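Local atomic coordinates of 4-carboxymuconolactone decarboxylase (Sinorhizobium meliloti, PDB entry 4G9Q), a protein that probably has peroxiredoxin-type activity and carries the name of the enzyme that decarboxylates 4-carboxymuconolactone in benzoate degradation. Residues A[69-74]-A[234-239]; A[206-211]-A[222-227]. All blocks are in the same frame, centred on the assembly; numbering follows the deposited sequence.

Interaction 1 (A[69-74]-A[234-239])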
loop_
_atom_site.group_PDB
_atom_site.type_symbol
_atom_site.label_atom_id
_atom_site.label_comp_id
_atom_site.label_asym_id
_atom_site.label_seq_id
_atom_site.Cartn_x
_atom_site.Cartn_y
_atom_site.Cartn_z
ATOM N N PRO A 69 3.820 -17.139 24.101
ATOM C CA PRO A 69 3.449 -18.545 23.902
ATOM C C PRO A 69 2.025 -18.802 23.397
ATOM O O PRO A 69 1.726 -19.930 22.996
ATOM C CB PRO A 69 3.626 -19.148 25.302
ATOM C CG PRO A 69 3.395 -18.007 26.222
ATOM C CD PRO A 69 3.982 -16.810 25.529
ATOM N N GLY A 70 1.169 -17.777 23.413
ATOM C CA GLY A 70 -0.222 -17.909 22.969
ATOM C C GLY A 70 -0.379 -18.287 21.506
ATOM O O GLY A 70 -1.405 -18.828 21.097
ATOM N N LEU A 71 0.646 -17.988 20.719
ATOM C CA LEU A 71 0.682 -18.353 19.312
ATOM C C LEU A 71 2.078 -18.885 19.035
ATOM O O LEU A 71 3.074 -18.220 19.346
ATOM C CB LEU A 71 0.380 -17.133 18.436
ATOM C CG LEU A 71 0.118 -17.362 16.944
ATOM C CD1 LEU A 71 -1.233 -18.053 16.715
ATOM C CD2 LEU A 71 0.166 -16.017 16.210
ATOM N N ASN A 72 2.153 -20.086 18.469
ATOM C CA ASN A 72 3.440 -20.765 18.312
ATOM C C ASN A 72 4.254 -20.231 17.136
ATOM O O ASN A 72 3.743 -19.440 16.337
ATOM C CB ASN A 72 3.289 -22.302 18.297
ATOM C CG ASN A 72 2.603 -22.841 17.040
ATOM O OD1 ASN A 72 2.588 -22.209 15.987
ATOM N ND2 ASN A 72 2.039 -24.042 17.157
ATOM N N ARG A 73 5.516 -20.645 17.042
ATOM C CA ARG A 73 6.420 -20.095 16.026
ATOM C C ARG A 73 5.989 -20.453 14.605
ATOM O O ARG A 73 6.162 -19.656 13.686
ATOM C CB ARG A 73 7.858 -20.556 16.259
ATOM C CG ARG A 73 8.583 -19.841 17.387
ATOM C CD ARG A 73 10.021 -20.357 17.530
ATOM N NE ARG A 73 10.066 -21.769 17.922
ATOM C CZ ARG A 73 10.578 -22.756 17.185
ATOM N NH1 ARG A 73 11.120 -22.511 15.999
ATOM N NH2 ARG A 73 10.559 -24.001 17.644
ATOM N N ARG A 74 5.443 -21.655 14.439
ATOM C CA ARG A 74 4.928 -22.106 13.147
ATOM C C ARG A 74 3.828 -21.166 12.647
ATOM O O ARG A 74 3.874 -20.700 11.501
ATOM C CB ARG A 74 4.426 -23.553 13.250
ATOM C CG ARG A 74 3.902 -24.168 11.942
ATOM C CD ARG A 74 2.427 -23.874 11.744
ATOM N NE ARG A 74 1.812 -24.705 10.707
ATOM C CZ ARG A 74 0.508 -24.727 10.453
ATOM N NH1 ARG A 74 -0.324 -23.964 11.153
ATOM N NH2 ARG A 74 0.032 -25.516 9.498
ATOM N N GLU A 234 -9.748 -17.486 20.047
ATOM C CA GLU A 234 -9.808 -16.036 20.211
ATOM C C GLU A 234 -8.477 -15.450 20.688
ATOM O O GLU A 234 -8.076 -14.375 20.230
ATOM C CB GLU A 234 -10.947 -15.642 21.150
ATOM C CG GLU A 234 -12.330 -15.938 20.568
ATOM C CD GLU A 234 -13.462 -15.340 21.380
ATOM O OE1 GLU A 234 -13.190 -14.751 22.447
ATOM O OE2 GLU A 234 -14.633 -15.463 20.947
ATOM N N GLU A 235 -7.785 -16.150 21.589
ATOM C CA GLU A 235 -6.478 -15.661 22.049
ATOM C C GLU A 235 -5.439 -15.728 20.936
ATOM O O GLU A 235 -4.594 -14.845 20.826
ATOM C CB GLU A 235 -5.993 -16.361 23.332
ATOM C CG GLU A 235 -5.538 -17.817 23.193
ATOM C CD GLU A 235 -4.081 -17.973 22.752
ATOM O OE1 GLU A 235 -3.302 -16.988 22.804
ATOM O OE2 GLU A 235 -3.713 -19.099 22.352
ATOM N N GLN A 236 -5.514 -16.771 20.106
ATOM C CA GLN A 236 -4.636 -16.870 18.937
ATOM C C GLN A 236 -4.875 -15.687 17.996
ATOM O O GLN A 236 -3.921 -15.070 17.517
ATOM C CB GLN A 236 -4.830 -18.208 18.212
ATOM C CG GLN A 236 -4.087 -19.368 18.893
ATOM C CD GLN A 236 -4.530 -20.749 18.433
ATOM O OE1 GLN A 236 -5.489 -20.902 17.674
ATOM N NE2 GLN A 236 -3.831 -21.772 18.913
ATOM N N ALA A 237 -6.148 -15.365 17.755
ATOM C CA ALA A 237 -6.513 -14.230 16.905
ATOM C C ALA A 237 -5.984 -12.920 17.479
ATOM O O ALA A 237 -5.510 -12.062 16.739
ATOM C CB ALA A 237 -8.027 -14.165 16.708
ATOM N N ALA A 238 -6.049 -12.776 18.802
ATOM C CA ALA A 238 -5.504 -11.595 19.469
ATOM C C ALA A 238 -3.988 -11.527 19.277
ATOM O O ALA A 238 -3.434 -10.446 19.083
ATOM C CB ALA A 238 -5.866 -11.599 20.953
ATOM N N GLU A 239 -3.327 -12.682 19.324
ATOM C CA GLU A 239 -1.880 -12.746 19.099
ATOM C C GLU A 239 -1.521 -12.402 17.657
ATOM O O GLU A 239 -0.480 -11.795 17.413
ATOM C CB GLU A 239 -1.308 -14.121 19.468
ATOM C CG GLU A 239 -1.363 -14.460 20.968
ATOM C CD GLU A 239 -0.437 -13.606 21.836
ATOM O OE1 GLU A 239 0.604 -13.114 21.346
ATOM O OE2 GLU A 239 -0.750 -13.442 23.035
HETATM O O HOH W 1 1.078 -15.195 24.784
#
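Leu-71 lies against the first turns of helix 234-248, its CB 3.6 Å from CB of Glu-239 and its CD1 3.8 Å from CG of Gln-236. The leucine swings CG anti to its backbone nitrogen (chi1 -169°) and crosses the Gln-236 side chain at about a right angle, whereas it and Glu-239 run past each other in opposite directions. Only aliphatic parts of the two polar residues are used here, while the amide oxygen of Gln-236 turns back to Ser-233 N. Before the leucine, Gly-70, with no side chain, lies with its backbone close to the Glu-235 carboxylate and to CG of Glu-239. OE2 of Glu-235 comes to 2.6 Å from Gly-70 O, the chain being folded at chi2 (85°). A water accepts from Gly-70 N (2.9 Å) and donates to Glu-239 OE2 (3.1 Å). The other oxygen of that buried carboxylate, OE1, forms salt bridges with Arg-68 and Arg-76. Arg-76 NE also bonds to Leu-71 O, and the side chain of Asn-72 caps Asp-75 N. The arrangement is that of an N-capped helix start, its lead-in loop packed on the opening turns of another helix in an all-alpha fold.

Interaction 2 (A[206-211]-A[222-227])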
loop_
_atom_site.group_PDB
_atom_site.type_symbol
_atom_site.label_atom_id
_atom_site.label_comp_id
_atom_site.label_asym_id
_atom_site.label_seq_id
_atom_site.Cartn_x
_atom_site.Cartn_y
_atom_site.Cartn_z
ATOM N N VAL A 206 -3.959 -17.170 7.165
ATOM C CA VAL A 206 -3.221 -16.358 6.192
ATOM C C VAL A 206 -4.095 -15.239 5.606
ATOM O O VAL A 206 -3.603 -14.139 5.354
ATOM C CB VAL A 206 -2.526 -17.199 5.074
ATOM C CG1 VAL A 206 -1.407 -18.069 5.663
ATOM C CG2 VAL A 206 -3.505 -18.049 4.304
ATOM N N THR A 207 -5.384 -15.523 5.413
ATOM C CA THR A 207 -6.323 -14.523 4.904
ATOM C C THR A 207 -6.482 -13.362 5.889
ATOM O O THR A 207 -6.337 -12.202 5.497
ATOM C CB THR A 207 -7.702 -15.128 4.556
ATOM O OG1 THR A 207 -7.515 -16.240 3.672
ATOM C CG2 THR A 207 -8.600 -14.090 3.880
ATOM N N ILE A 208 -6.757 -13.657 7.159
ATOM C CA ILE A 208 -6.917 -12.560 8.127
ATOM C C ILE A 208 -5.620 -11.756 8.265
ATOM O O ILE A 208 -5.662 -10.528 8.371
ATOM C CB ILE A 208 -7.524 -12.993 9.509
ATOM C CG1 ILE A 208 -6.613 -13.968 10.267
ATOM C CG2 ILE A 208 -8.954 -13.556 9.316
ATOM C CD1 ILE A 208 -7.021 -14.175 11.735
ATOM N N ALA A 209 -4.475 -12.439 8.200
ATOM C CA ALA A 209 -3.178 -11.755 8.290
ATOM C C ALA A 209 -2.978 -10.793 7.122
ATOM O O ALA A 209 -2.581 -9.639 7.317
ATOM C CB ALA A 209 -2.027 -12.767 8.368
ATOM N N ALA A 210 -3.278 -11.262 5.913
ATOM C CA ALA A 210 -3.134 -10.442 4.712
ATOM C C ALA A 210 -4.062 -9.225 4.730
ATOM O O ALA A 210 -3.666 -8.137 4.308
ATOM C CB ALA A 210 -3.374 -11.278 3.464
ATOM N N LEU A 211 -5.289 -9.421 5.218
ATOM C CA LEU A 211 -6.286 -8.346 5.289
ATOM C C LEU A 211 -5.885 -7.275 6.291
ATOM O O LEU A 211 -5.922 -6.080 5.982
ATOM C CB LEU A 211 -7.659 -8.900 5.691
ATOM C CG LEU A 211 -8.371 -9.837 4.716
ATOM C CD1 LEU A 211 -9.629 -10.409 5.360
ATOM C CD2 LEU A 211 -8.700 -9.129 3.421
ATOM N N PHE A 222 -16.157 -11.299 8.079
ATOM C CA PHE A 222 -16.414 -12.590 7.448
ATOM C C PHE A 222 -15.284 -13.584 7.714
ATOM O O PHE A 222 -15.526 -14.717 8.144
ATOM C CB PHE A 222 -16.634 -12.411 5.939
ATOM C CG PHE A 222 -16.930 -13.696 5.213
ATOM C CD1 PHE A 222 -18.237 -14.173 5.120
ATOM C CD2 PHE A 222 -15.903 -14.430 4.627
ATOM C CE1 PHE A 222 -18.512 -15.365 4.453
ATOM C CE2 PHE A 222 -16.167 -15.624 3.957
ATOM C CZ PHE A 222 -17.475 -16.091 3.871
ATOM N N HIS A 223 -14.047 -13.156 7.475
ATOM C CA HIS A 223 -12.923 -14.079 7.549
ATOM C C HIS A 223 -12.461 -14.438 8.952
ATOM O O HIS A 223 -11.943 -15.531 9.165
ATOM C CB HIS A 223 -11.784 -13.638 6.624
ATOM C CG HIS A 223 -12.114 -13.836 5.178
ATOM N ND1 HIS A 223 -12.130 -15.082 4.589
ATOM C CD2 HIS A 223 -12.514 -12.962 4.224
ATOM C CE1 HIS A 223 -12.493 -14.963 3.323
ATOM N NE2 HIS A 223 -12.737 -13.687 3.079
ATOM N N LEU A 224 -12.672 -13.535 9.909
ATOM C CA LEU A 224 -12.379 -13.856 11.308
ATOM C C LEU A 224 -13.398 -14.853 11.858
ATOM O O LEU A 224 -13.030 -15.801 12.550
ATOM C CB LEU A 224 -12.307 -12.598 12.175
ATOM C CG LEU A 224 -12.051 -12.822 13.673
ATOM C CD1 LEU A 224 -10.735 -13.558 13.929
ATOM C CD2 LEU A 224 -12.076 -11.490 14.403
ATOM N N ASN A 225 -14.674 -14.648 11.537
ATOM C CA ASN A 225 -15.699 -15.629 11.883
ATOM C C ASN A 225 -15.352 -16.993 11.307
ATOM O O ASN A 225 -15.426 -18.002 11.999
ATOM C CB ASN A 225 -17.081 -15.185 11.404
ATOM C CG ASN A 225 -17.751 -14.230 12.363
ATOM O OD1 ASN A 225 -18.142 -13.126 11.985
ATOM N ND2 ASN A 225 -17.897 -14.652 13.611
ATOM N N LYS A 226 -14.939 -17.006 10.042
ATOM C CA LYS A 226 -14.549 -18.245 9.376
ATOM C C LYS A 226 -13.350 -18.912 10.061
ATOM O O LYS A 226 -13.343 -20.126 10.249
ATOM C CB LYS A 226 -14.275 -17.979 7.891
ATOM C CG LYS A 226 -14.248 -19.225 7.019
ATOM C CD LYS A 226 -14.185 -18.853 5.538
ATOM C CE LYS A 226 -14.053 -20.087 4.640
ATOM N NZ LYS A 226 -15.218 -21.020 4.754
ATOM N N ALA A 227 -12.359 -18.111 10.452
ATOM C CA ALA A 227 -11.178 -18.606 11.162
ATOM C C ALA A 227 -11.550 -19.242 12.499
ATOM O O ALA A 227 -11.048 -20.311 12.852
ATOM C CB ALA A 227 -10.175 -17.468 11.383
#
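Ile-208 and His-223 are the pair whose CA atoms lie nearest across the two segments, 6.2 Å apart. The isoleucine brings its short branch to the facing backbone: CG2 is 3.6 Å from His-223 O, in a place where a methyl can lie close to a carbonyl already used by Ala-227 N within its own helix. CG1 takes the position between backbone nitrogen and carbonyl carbon (chi1 64°), which sends CD1 past the histidine toward CD1 of Leu-224, 4.4 Å away. A beta-branched residue suits this place because its short branch packs against the backbone of His-223 and Leu-224 while the long branch reaches the Leu-224 side chain.

His-223 offers a flat ring to the other helix. Thr-207 sets its CG2 methyl over one face in a CH-pi contact, 3.8 Å from the ring centroid and 15° off the normal; CD2 of Phe-222 lies over the opposite face. The imidazole is thus sandwiched between a methyl and an aromatic edge atom. These helices, 200-213 and 220-229, form an antiparallel helical hairpin within the all-alpha carboxymuconolactone decarboxylase fold, with local axes 9.3 Å apart at closest and directed at 151° to one another.

Threonine serves both surroundings: with CG2 on the histidine, OG1 remains beside its own backbone nitrogen, where it bonds to Arg-203 O one turn earlier and to His-116 NE2 on helix 107-120. Leu-211, one turn beyond Thr-207, brings CD1 to 4.0 Å from CD2 of His-223, approaching the ring obliquely, and also packs on Pro-251 of the third subunit. Around the imidazole, Trp-193 meets the ring with its plane nearly parallel, and Tyr-120 stands nearly perpendicular to it.

In the fold
Along the chain, interaction 2 is nested inside the loop that interaction 1 closes: the hairpin of helices 200-213 and 220-229 is followed directly by helix 234-248, whose first turns receive residues 69-74. The centres lie 14 Å apart, and the two contacts touch where Ala-237 CB packs 3.9 Å from Leu-224 CD1. Interaction 2 is wholly buried, 8 Å from the centre of the chain, while interaction 1 is partly buried and 13 Å out. One is local to a helical hairpin; the other joins parts of the chain 160 residues apart. Each segment pair also has one residue, Leu-211 or Ala-238, packed on another subunit, so both contacts lie near trimer interfaces.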